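Local coordinates for protein putative methyltransferase (Porphyromonas gingivalis, PDB 3LL7) that probably acts as a methyltransferase, although its substrate is not established, at residues A[79-90]-A[229-239]; A[286-294]-A[396-406]. All coordinates share one frame; numbering follows the deposited sequence. Where two conformers were deposited one is given.

From the N terminus, the chain runs through an all-helical region into helix 81-86. It then builds most of the mixed sheet that begins with strand 96-99 before strands 225-233 and 236-244 return to that helix, so contact 1 closes a loop of 138 residues. Contact 2 opens only afterwards, at 286-294, and closes 101 residues later at 396-406. The two loops therefore lie in series, their centres 33 Å and nearest atoms about 17 Å apart. Contact 1 fastens a helix to the larger sheet; contact 2 brings the lead-in to the first strand of the seven-stranded C-terminal sheet, 293-297, onto its last, 401-408, and the turn before it, with strand 337-347 between the two.

Contact 1 of 2, residues A[79-90]-A[229-239]; sequences SGAVTSSYKSRF and HVVAAHGEVKE
Tyr86 and His229 share a short hydrogen bond, OH to ND1 at 2.6 Å, whose proton could sit on either atom. The bond lies at the edges of both rings; CG of Tyr86 is anti to the backbone N (chi1 177°), which sends the phenol toward the strand. Imidazole NE2 is bonded to Glu227, so both ring nitrogens have partners. Phe90 meets the same imidazole edge-to-face: its CZ lies over the ring, 3.5 Å from His229 CE1, planes at 61°. Lys87 NZ spans both oxygens of the buried Glu239 carboxylate, with a 2.8 Å salt bridge to OE2 on its syn lone pair and a weak bond to OE1. The ammonium also makes a weak bond to Thr83 O and a long ion pair with Asp107, which also binds Ser79 OG. Between these polar pairs, Thr83 CG2 packs 3.7 Å from Lys238 CB and Val231 CG2 3.7 Å from Tyr86 CE2. Helix 81-86 runs roughly antiparallel to strand 229-233, axes 8.9 Å apart, over a hairpin with a type I' turn (Ala233 to Glu236) and a classic bulge at Lys238 and Glu239. Its reversed strand 236-244, between 204-209 and 225-233, is characteristic of the class I (Rossmann-like) methyltransferase fold.

Contact 2 of 2, residues A[286-294]-A[396-406]; sequences YTDSIDKYV and MADGKKVLLLL. With FMT (formic acid), chain J.
Met396, a selenomethionine, packs along the backbone of 287-290. Its CB lies 3.7 Å from Asp288 O, and CG remains beside that carbonyl at 3.8 Å. Bends at chi2 and chi3 fold the chain back beyond CG, carrying CE past SE to the peptide after Ser289. There CE is 3.4 Å from Ser289 C, with the Ile290 side chain also nearby, while Leu319 of strand 317-320 touches the same residue. One residue on, Ala397 N donates to Thr287 O at 3.0 Å; the N-H...O angle is 154°, although the donor stands 42° above the carbonyl plane. The methyl of Ala397 packs on Tyr286, CB to CB at 3.5 Å. The carboxylates of Asp288 and Asp398 are stacked with planes 23° apart, a pairing of like charges that Lys400 probably eases through its salt bridge to Asp398. A water is also placed to bond both Asp288 O and Asp398 OD1. Farther along, Ile290 CD1 and Leu404 CD1 meet tip to tip at 4.0 Å, and Val294 rests on Leu406; Leu342 and Phe340 of the intervening strand 337-347 join this apolar layer. The type I turn 396-399, with an Asx turn at Asp398, links strands 389-395 and 401-408 as an antiparallel hairpin within the THUMP-like region, and the segment leading into strand 293-297 lies across its tip.

Contact 1 of 2, residues A[79-90]-A[229-239]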
loop_
_atom_site.group_PDB
_atom_site.type_symbol
_atom_site.label_atom_id
_atom_site.label_comp_id
_atom_site.label_asym_id
_atom_site.label_seq_id
_atom_site.Cartn_x
_atom_site.Cartn_y
_atom_site.Cartn_z
ATOM N N SER A 79 -0.965 4.239 7.724
ATOM C CA SER A 79 -1.681 3.477 6.680
ATOM C C SER A 79 -2.922 4.241 6.163
ATOM O O SER A 79 -3.479 5.105 6.858
ATOM C CB SER A 79 -2.105 2.108 7.209
ATOM O OG SER A 79 -1.002 1.226 7.327
ATOM N N GLY A 80 -3.326 3.944 4.929
ATOM C CA GLY A 80 -4.596 4.434 4.414
ATOM C C GLY A 80 -5.708 3.576 4.991
ATOM O O GLY A 80 -5.447 2.595 5.687
ATOM N N ALA A 81 -6.947 3.936 4.689
ATOM C CA ALA A 81 -8.113 3.140 5.074
ATOM C C ALA A 81 -8.196 1.769 4.367
ATOM O O ALA A 81 -8.542 0.760 4.989
ATOM C CB ALA A 81 -9.409 3.956 4.819
ATOM N N VAL A 82 -7.901 1.728 3.070
ATOM C CA VAL A 82 -8.105 0.478 2.326
ATOM C C VAL A 82 -7.085 -0.621 2.618
ATOM O O VAL A 82 -7.462 -1.790 2.736
ATOM C CB VAL A 82 -8.294 0.700 0.811
ATOM C CG1 VAL A 82 -9.775 0.891 0.494
ATOM C CG2 VAL A 82 -7.487 1.886 0.335
ATOM N N THR A 83 -5.810 -0.271 2.768
ATOM C CA THR A 83 -4.807 -1.302 3.049
ATOM C C THR A 83 -4.884 -1.773 4.487
ATOM O O THR A 83 -4.716 -2.972 4.764
ATOM C CB THR A 83 -3.380 -0.834 2.748
ATOM O OG1 THR A 83 -3.097 0.378 3.470
ATOM C CG2 THR A 83 -3.226 -0.592 1.257
ATOM N N SER A 84 -5.158 -0.839 5.409
ATOM C CA SER A 84 -5.295 -1.232 6.805
ATOM C C SER A 84 -6.340 -2.329 6.885
ATOM O O SER A 84 -6.085 -3.344 7.477
ATOM C CB SER A 84 -5.669 -0.057 7.702
ATOM O OG SER A 84 -7.015 0.324 7.484
ATOM N N SER A 85 -7.496 -2.156 6.246
ATOM C CA SER A 85 -8.544 -3.201 6.322
ATOM C C SER A 85 -8.272 -4.551 5.640
ATOM O O SER A 85 -8.836 -5.579 6.052
ATOM C CB SER A 85 -9.922 -2.657 5.919
ATOM O OG SER A 85 -9.871 -1.831 4.758
ATOM N N TYR A 86 -7.456 -4.564 4.579
ATOM C CA TYR A 86 -7.016 -5.825 3.955
ATOM C C TYR A 86 -6.280 -6.719 4.946
ATOM O O TYR A 86 -6.410 -7.937 4.919
ATOM C CB TYR A 86 -6.071 -5.535 2.781
ATOM C CG TYR A 86 -5.501 -6.774 2.101
ATOM C CD1 TYR A 86 -6.269 -7.526 1.212
ATOM C CD2 TYR A 86 -4.180 -7.182 2.343
ATOM C CE1 TYR A 86 -5.755 -8.650 0.582
ATOM C CE2 TYR A 86 -3.651 -8.286 1.707
ATOM C CZ TYR A 86 -4.446 -9.027 0.840
ATOM O OH TYR A 86 -3.942 -10.102 0.215
ATOM N N LYS A 87 -5.486 -6.099 5.810
ATOM C CA LYS A 87 -4.761 -6.814 6.861
ATOM C C LYS A 87 -5.678 -7.639 7.750
ATOM O O LYS A 87 -5.248 -8.666 8.288
ATOM C CB LYS A 87 -4.002 -5.844 7.770
ATOM C CG LYS A 87 -2.847 -5.144 7.096
ATOM C CD LYS A 87 -2.350 -4.019 8.012
ATOM C CE LYS A 87 -1.340 -3.160 7.276
ATOM N NZ LYS A 87 -1.978 -2.211 6.315
ATOM N N SER A 88 -6.930 -7.211 7.904
ATOM C CA SER A 88 -7.829 -7.946 8.801
ATOM C C SER A 88 -8.048 -9.402 8.333
ATOM O O SER A 88 -8.376 -10.265 9.150
ATOM C CB SER A 88 -9.161 -7.215 9.014
ATOM O OG SER A 88 -9.979 -7.366 7.866
ATOM N N ARG A 89 -7.839 -9.665 7.038
ATOM C CA ARG A 89 -7.961 -11.020 6.490
ATOM C C ARG A 89 -6.932 -12.016 7.041
ATOM O O ARG A 89 -7.140 -13.225 6.937
ATOM C CB ARG A 89 -7.915 -11.018 4.953
ATOM C CG ARG A 89 -6.551 -10.678 4.349
ATOM C CD ARG A 89 -5.675 -11.891 4.079
ATOM N NE ARG A 89 -6.028 -12.575 2.833
ATOM C CZ ARG A 89 -5.498 -13.728 2.466
ATOM N NH1 ARG A 89 -4.596 -14.300 3.247
ATOM N NH2 ARG A 89 -5.856 -14.303 1.330
ATOM N N PHE A 90 -5.829 -11.517 7.605
ATOM C CA PHE A 90 -4.804 -12.395 8.224
ATOM C C PHE A 90 -5.184 -12.838 9.650
ATOM O O PHE A 90 -4.588 -13.764 10.195
ATOM C CB PHE A 90 -3.429 -11.724 8.282
ATOM C CG PHE A 90 -2.787 -11.521 6.936
ATOM C CD1 PHE A 90 -1.919 -12.480 6.412
ATOM C CD2 PHE A 90 -3.069 -10.383 6.186
ATOM C CE1 PHE A 90 -1.322 -12.302 5.170
ATOM C CE2 PHE A 90 -2.482 -10.199 4.936
ATOM C CZ PHE A 90 -1.615 -11.161 4.422
ATOM N N HIS A 229 2.733 -10.735 0.403
ATOM C CA HIS A 229 1.662 -10.117 -0.369
ATOM C C HIS A 229 2.154 -8.762 -0.874
ATOM O O HIS A 229 2.699 -7.966 -0.081
ATOM C CB HIS A 229 0.434 -9.888 0.511
ATOM C CG HIS A 229 -0.278 -11.151 0.896
ATOM N ND1 HIS A 229 -1.645 -11.279 0.815
ATOM C CD2 HIS A 229 0.185 -12.337 1.358
ATOM C CE1 HIS A 229 -1.996 -12.491 1.208
ATOM N NE2 HIS A 229 -0.901 -13.153 1.540
ATOM N N VAL A 230 1.955 -8.493 -2.164
ATOM C CA VAL A 230 2.276 -7.180 -2.725
ATOM C C VAL A 230 0.953 -6.470 -2.902
ATOM O O VAL A 230 0.084 -6.944 -3.670
ATOM C CB VAL A 230 3.006 -7.292 -4.090
ATOM C CG1 VAL A 230 3.273 -5.890 -4.671
ATOM C CG2 VAL A 230 4.290 -8.101 -3.919
ATOM N N VAL A 231 0.733 -5.424 -2.112
ATOM C CA VAL A 231 -0.631 -4.851 -2.039
ATOM C C VAL A 231 -0.697 -3.458 -2.665
ATOM O O VAL A 231 -0.065 -2.507 -2.158
ATOM C CB VAL A 231 -1.127 -4.798 -0.564
ATOM C CG1 VAL A 231 -2.556 -4.247 -0.482
ATOM C CG2 VAL A 231 -1.041 -6.207 0.095
ATOM N N ALA A 232 -1.461 -3.334 -3.746
ATOM C CA ALA A 232 -1.696 -2.032 -4.359
ATOM C C ALA A 232 -3.107 -1.514 -4.017
ATOM O O ALA A 232 -4.036 -2.315 -3.826
ATOM C CB ALA A 232 -1.513 -2.104 -5.860
ATOM N N ALA A 233 -3.215 -0.190 -3.912
ATOM C CA ALA A 233 -4.478 0.563 -3.723
ATOM C C ALA A 233 -4.303 1.926 -4.386
ATOM O O ALA A 233 -3.196 2.480 -4.404
ATOM C CB ALA A 233 -4.794 0.729 -2.242
ATOM N N HIS A 234 -5.382 2.485 -4.931
ATOM C CA HIS A 234 -5.330 3.822 -5.563
ATOM C C HIS A 234 -4.344 3.884 -6.742
ATOM O O HIS A 234 -3.745 4.928 -7.012
ATOM C CB HIS A 234 -5.005 4.909 -4.527
ATOM C CG HIS A 234 -5.882 4.864 -3.311
ATOM N ND1 HIS A 234 -7.197 5.281 -3.326
ATOM C CD2 HIS A 234 -5.637 4.437 -2.050
ATOM C CE1 HIS A 234 -7.725 5.117 -2.126
ATOM N NE2 HIS A 234 -6.801 4.598 -1.334
ATOM N N GLY A 235 -4.169 2.755 -7.422
ATOM C CA GLY A 235 -3.267 2.671 -8.559
ATOM C C GLY A 235 -1.786 2.457 -8.278
ATOM O O GLY A 235 -0.988 2.507 -9.212
ATOM N N GLU A 236 -1.394 2.233 -7.017
ATOM C CA GLU A 236 0.030 2.141 -6.703
ATOM C C GLU A 236 0.285 1.166 -5.580
ATOM O O GLU A 236 -0.584 0.973 -4.719
ATOM C CB GLU A 236 0.648 3.515 -6.366
ATOM C CG GLU A 236 0.234 4.117 -5.047
ATOM C CD GLU A 236 1.007 5.409 -4.664
ATOM O OE1 GLU A 236 1.676 6.030 -5.515
ATOM O OE2 GLU A 236 0.926 5.805 -3.487
ATOM N N VAL A 237 1.493 0.611 -5.561
ATOM C CA VAL A 237 1.854 -0.348 -4.514
ATOM C C VAL A 237 1.988 0.440 -3.212
ATOM O O VAL A 237 2.701 1.464 -3.173
ATOM C CB VAL A 237 3.146 -1.120 -4.831
ATOM C CG1 VAL A 237 3.476 -2.065 -3.693
ATOM C CG2 VAL A 237 3.010 -1.934 -6.170
ATOM N N LYS A 238 1.282 -0.014 -2.180
ATOM C CA LYS A 238 1.248 0.672 -0.882
ATOM C C LYS A 238 2.107 -0.027 0.152
ATOM O O LYS A 238 2.704 0.634 1.027
ATOM C CB LYS A 238 -0.198 0.740 -0.352
ATOM C CG LYS A 238 -1.131 1.683 -1.109
ATOM C CD LYS A 238 -0.588 3.099 -1.151
ATOM C CE LYS A 238 -1.598 4.050 -1.755
ATOM N NZ LYS A 238 -1.027 5.424 -1.816
ATOM N N GLU A 239 2.185 -1.357 0.087
ATOM C CA GLU A 239 2.947 -2.088 1.086
ATOM C C GLU A 239 3.239 -3.521 0.637
ATOM O O GLU A 239 2.572 -4.062 -0.231
ATOM C CB GLU A 239 2.188 -2.117 2.428
ATOM C CG GLU A 239 0.863 -2.835 2.379
ATOM C CD GLU A 239 -0.079 -2.445 3.536
ATOM O OE1 GLU A 239 -0.207 -1.234 3.835
ATOM O OE2 GLU A 239 -0.712 -3.354 4.114
#

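Contact 2 of 2, residues A[286-294]-A[396-406]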
loop_
_atom_site.group_PDB
_atom_site.type_symbol
_atom_site.label_atom_id
_atom_site.label_comp_id
_atom_site.label_asym_id
_atom_site.label_seq_id
_atom_site.Cartn_x
_atom_site.Cartn_y
_atom_site.Cartn_z
ATOM N N TYR A 286 7.710 -14.688 -27.383
ATOM C CA TYR A 286 7.644 -13.252 -27.480
ATOM C C TYR A 286 7.252 -12.971 -28.904
ATOM O O TYR A 286 7.676 -13.660 -29.833
ATOM C CB TYR A 286 8.978 -12.614 -27.092
ATOM C CG TYR A 286 9.242 -12.769 -25.613
ATOM C CD1 TYR A 286 8.695 -11.878 -24.696
ATOM C CD2 TYR A 286 9.997 -13.825 -25.130
ATOM C CE1 TYR A 286 8.900 -12.022 -23.341
ATOM C CE2 TYR A 286 10.204 -13.989 -23.769
ATOM C CZ TYR A 286 9.665 -13.074 -22.879
ATOM O OH TYR A 286 9.854 -13.217 -21.529
ATOM N N THR A 287 6.407 -11.976 -29.078
ATOM C CA THR A 287 5.799 -11.725 -30.366
ATOM C C THR A 287 6.367 -10.494 -31.082
ATOM O O THR A 287 6.597 -9.448 -30.463
ATOM C CB THR A 287 4.252 -11.670 -30.248
ATOM O OG1 THR A 287 3.700 -11.532 -31.563
ATOM C CG2 THR A 287 3.762 -10.495 -29.337
ATOM N N ASP A 288 6.608 -10.656 -32.378
ATOM C CA ASP A 288 7.039 -9.571 -33.226
ATOM C C ASP A 288 5.852 -8.740 -33.658
ATOM O O ASP A 288 6.018 -7.601 -34.133
ATOM C CB ASP A 288 7.725 -10.115 -34.478
ATOM C CG ASP A 288 9.112 -10.624 -34.205
ATOM O OD1 ASP A 288 9.663 -10.259 -33.162
ATOM O OD2 ASP A 288 9.663 -11.385 -35.035
ATOM N N SER A 289 4.655 -9.316 -33.504
ATOM C CA SER A 289 3.440 -8.711 -34.043
ATOM C C SER A 289 2.362 -8.560 -32.972
ATOM O O SER A 289 2.322 -9.304 -31.976
ATOM C CB SER A 289 2.908 -9.525 -35.235
ATOM O OG SER A 289 2.610 -10.843 -34.810
ATOM N N ILE A 290 1.499 -7.572 -33.182
ATOM C CA ILE A 290 0.462 -7.247 -32.214
ATOM C C ILE A 290 -0.810 -7.972 -32.580
ATOM O O ILE A 290 -1.087 -8.189 -33.761
ATOM C CB ILE A 290 0.257 -5.679 -32.114
ATOM C CG1 ILE A 290 -0.352 -5.248 -30.760
ATOM C CG2 ILE A 290 -0.570 -5.151 -33.265
ATOM C CD1 ILE A 290 0.568 -5.518 -29.524
ATOM N N ASP A 291 -1.588 -8.345 -31.573
ATOM C CA ASP A 291 -2.878 -8.973 -31.796
ATOM C C ASP A 291 -4.006 -7.990 -31.424
ATOM O O ASP A 291 -3.764 -6.822 -31.078
ATOM C CB ASP A 291 -3.005 -10.300 -30.999
ATOM C CG ASP A 291 -2.244 -11.464 -31.619
ATOM O OD1 ASP A 291 -2.260 -11.611 -32.847
ATOM O OD2 ASP A 291 -1.678 -12.301 -30.854
ATOM N N LYS A 292 -5.231 -8.477 -31.475
ATOM C CA LYS A 292 -6.421 -7.644 -31.320
ATOM C C LYS A 292 -6.526 -7.019 -29.946
ATOM O O LYS A 292 -6.929 -5.872 -29.815
ATOM C CB LYS A 292 -7.673 -8.512 -31.513
ATOM C CG LYS A 292 -8.976 -7.718 -31.497
ATOM C CD LYS A 292 -10.193 -8.595 -31.858
ATOM C CE LYS A 292 -11.451 -7.755 -31.823
ATOM N NZ LYS A 292 -12.610 -8.608 -31.409
ATOM N N TYR A 293 -6.258 -7.816 -28.917
ATOM C CA TYR A 293 -6.330 -7.322 -27.530
ATOM C C TYR A 293 -4.957 -7.046 -26.941
ATOM O O TYR A 293 -3.976 -7.775 -27.189
ATOM C CB TYR A 293 -7.149 -8.321 -26.665
ATOM C CG TYR A 293 -8.588 -8.409 -27.142
ATOM C CD1 TYR A 293 -9.499 -7.413 -26.811
ATOM C CD2 TYR A 293 -9.037 -9.483 -27.945
ATOM C CE1 TYR A 293 -10.837 -7.466 -27.266
ATOM C CE2 TYR A 293 -10.385 -9.546 -28.404
ATOM C CZ TYR A 293 -11.262 -8.540 -28.045
ATOM O OH TYR A 293 -12.580 -8.569 -28.479
ATOM N N VAL A 294 -4.883 -5.948 -26.188
ATOM C CA VAL A 294 -3.659 -5.550 -25.529
ATOM C C VAL A 294 -3.890 -5.409 -24.029
ATOM O O VAL A 294 -4.882 -4.824 -23.607
ATOM C CB VAL A 294 -3.062 -4.256 -26.176
ATOM C CG1 VAL A 294 -1.817 -3.824 -25.456
ATOM C CG2 VAL A 294 -2.718 -4.547 -27.632
HETATM N N MSE A 396 8.587 -4.329 -29.542
HETATM C CA MSE A 396 8.193 -5.685 -29.914
HETATM C C MSE A 396 9.402 -6.629 -29.731
HETATM O O MSE A 396 10.507 -6.168 -29.456
HETATM C CB MSE A 396 7.696 -5.727 -31.386
HETATM C CG MSE A 396 6.604 -4.697 -31.697
HETATM SE SE MSE A 396 5.071 -4.862 -30.518
HETATM C CE MSE A 396 4.382 -6.560 -31.105
ATOM N N ALA A 397 9.186 -7.935 -29.918
ATOM C CA ALA A 397 10.171 -8.938 -29.530
ATOM C C ALA A 397 11.483 -8.799 -30.291
ATOM O O ALA A 397 12.537 -9.163 -29.770
ATOM C CB ALA A 397 9.596 -10.336 -29.733
ATOM N N ASP A 398 11.406 -8.299 -31.534
ATOM C CA ASP A 398 12.615 -8.105 -32.364
ATOM C C ASP A 398 13.321 -6.765 -32.149
ATOM O O ASP A 398 14.223 -6.415 -32.912
ATOM C CB ASP A 398 12.272 -8.280 -33.860
ATOM C CG ASP A 398 11.161 -7.328 -34.341
ATOM O OD1 ASP A 398 10.643 -6.479 -33.576
ATOM O OD2 ASP A 398 10.791 -7.429 -35.533
ATOM N N GLY A 399 12.885 -6.020 -31.139
ATOM C CA GLY A 399 13.485 -4.744 -30.760
ATOM C C GLY A 399 12.872 -3.533 -31.452
ATOM O O GLY A 399 13.312 -2.399 -31.205
ATOM N N LYS A 400 11.898 -3.740 -32.345
ATOM C CA LYS A 400 11.309 -2.596 -33.055
ATOM C C LYS A 400 10.424 -1.784 -32.116
ATOM O O LYS A 400 9.560 -2.322 -31.432
ATOM C CB LYS A 400 10.501 -3.021 -34.278
ATOM C CG LYS A 400 11.362 -3.634 -35.409
ATOM C CD LYS A 400 10.456 -4.018 -36.588
ATOM C CE LYS A 400 11.252 -4.451 -37.797
ATOM N NZ LYS A 400 11.987 -5.705 -37.496
ATOM N N LYS A 401 10.657 -0.470 -32.102
ATOM C CA LYS A 401 9.874 0.418 -31.290
ATOM C C LYS A 401 8.636 0.780 -32.066
ATOM O O LYS A 401 8.713 1.090 -33.288
ATOM C CB LYS A 401 10.689 1.708 -30.989
ATOM C CG LYS A 401 12.097 1.489 -30.343
ATOM C CD LYS A 401 12.025 0.893 -28.916
ATOM C CE LYS A 401 13.392 0.310 -28.397
ATOM N NZ LYS A 401 13.341 -0.225 -26.950
ATOM N N VAL A 402 7.510 0.822 -31.354
ATOM C CA VAL A 402 6.211 1.084 -31.979
ATOM C C VAL A 402 5.388 1.972 -31.081
ATOM O O VAL A 402 5.621 2.033 -29.865
ATOM C CB VAL A 402 5.414 -0.248 -32.232
ATOM C CG1 VAL A 402 6.163 -1.135 -33.237
ATOM C CG2 VAL A 402 5.145 -1.034 -30.905
ATOM N N LEU A 403 4.393 2.621 -31.683
ATOM C CA LEU A 403 3.311 3.270 -30.938
ATOM C C LEU A 403 2.033 2.514 -31.222
ATOM O O LEU A 403 1.725 2.175 -32.395
ATOM C CB LEU A 403 3.135 4.756 -31.387
ATOM C CG LEU A 403 4.306 5.651 -30.909
ATOM C CD1 LEU A 403 4.310 6.996 -31.646
ATOM C CD2 LEU A 403 4.143 5.913 -29.437
ATOM N N LEU A 404 1.299 2.217 -30.153
ATOM C CA LEU A 404 -0.028 1.590 -30.312
ATOM C C LEU A 404 -1.097 2.598 -29.980
ATOM O O LEU A 404 -1.030 3.275 -28.943
ATOM C CB LEU A 404 -0.180 0.378 -29.372
ATOM C CG LEU A 404 0.990 -0.630 -29.279
ATOM C CD1 LEU A 404 0.617 -1.730 -28.243
ATOM C CD2 LEU A 404 1.237 -1.247 -30.676
ATOM N N LEU A 405 -2.094 2.672 -30.859
ATOM C CA LEU A 405 -3.333 3.416 -30.586
ATOM C C LEU A 405 -4.359 2.416 -30.076
ATOM O O LEU A 405 -4.668 1.445 -30.759
ATOM C CB LEU A 405 -3.848 4.133 -31.852
ATOM C CG LEU A 405 -5.115 4.970 -31.556
ATOM C CD1 LEU A 405 -4.713 6.123 -30.592
ATOM C CD2 LEU A 405 -5.688 5.541 -32.860
ATOM N N LEU A 406 -4.820 2.649 -28.839
ATOM C CA LEU A 406 -5.641 1.689 -28.079
ATOM C C LEU A 406 -6.934 2.351 -27.634
ATOM O O LEU A 406 -6.936 3.535 -27.334
ATOM C CB LEU A 406 -4.864 1.247 -26.811
ATOM C CG LEU A 406 -3.462 0.653 -27.059
ATOM C CD1 LEU A 406 -2.785 0.365 -25.726
ATOM C CD2 LEU A 406 -3.592 -0.608 -27.914
HETATM C C FMT J . 15.170 -3.473 -24.840
HETATM O O1 FMT J . 14.332 -3.042 -25.636
HETATM O O2 FMT J . 15.024 -3.494 -23.615
HETATM O O HOH W 1 7.960 -6.085 -34.931
#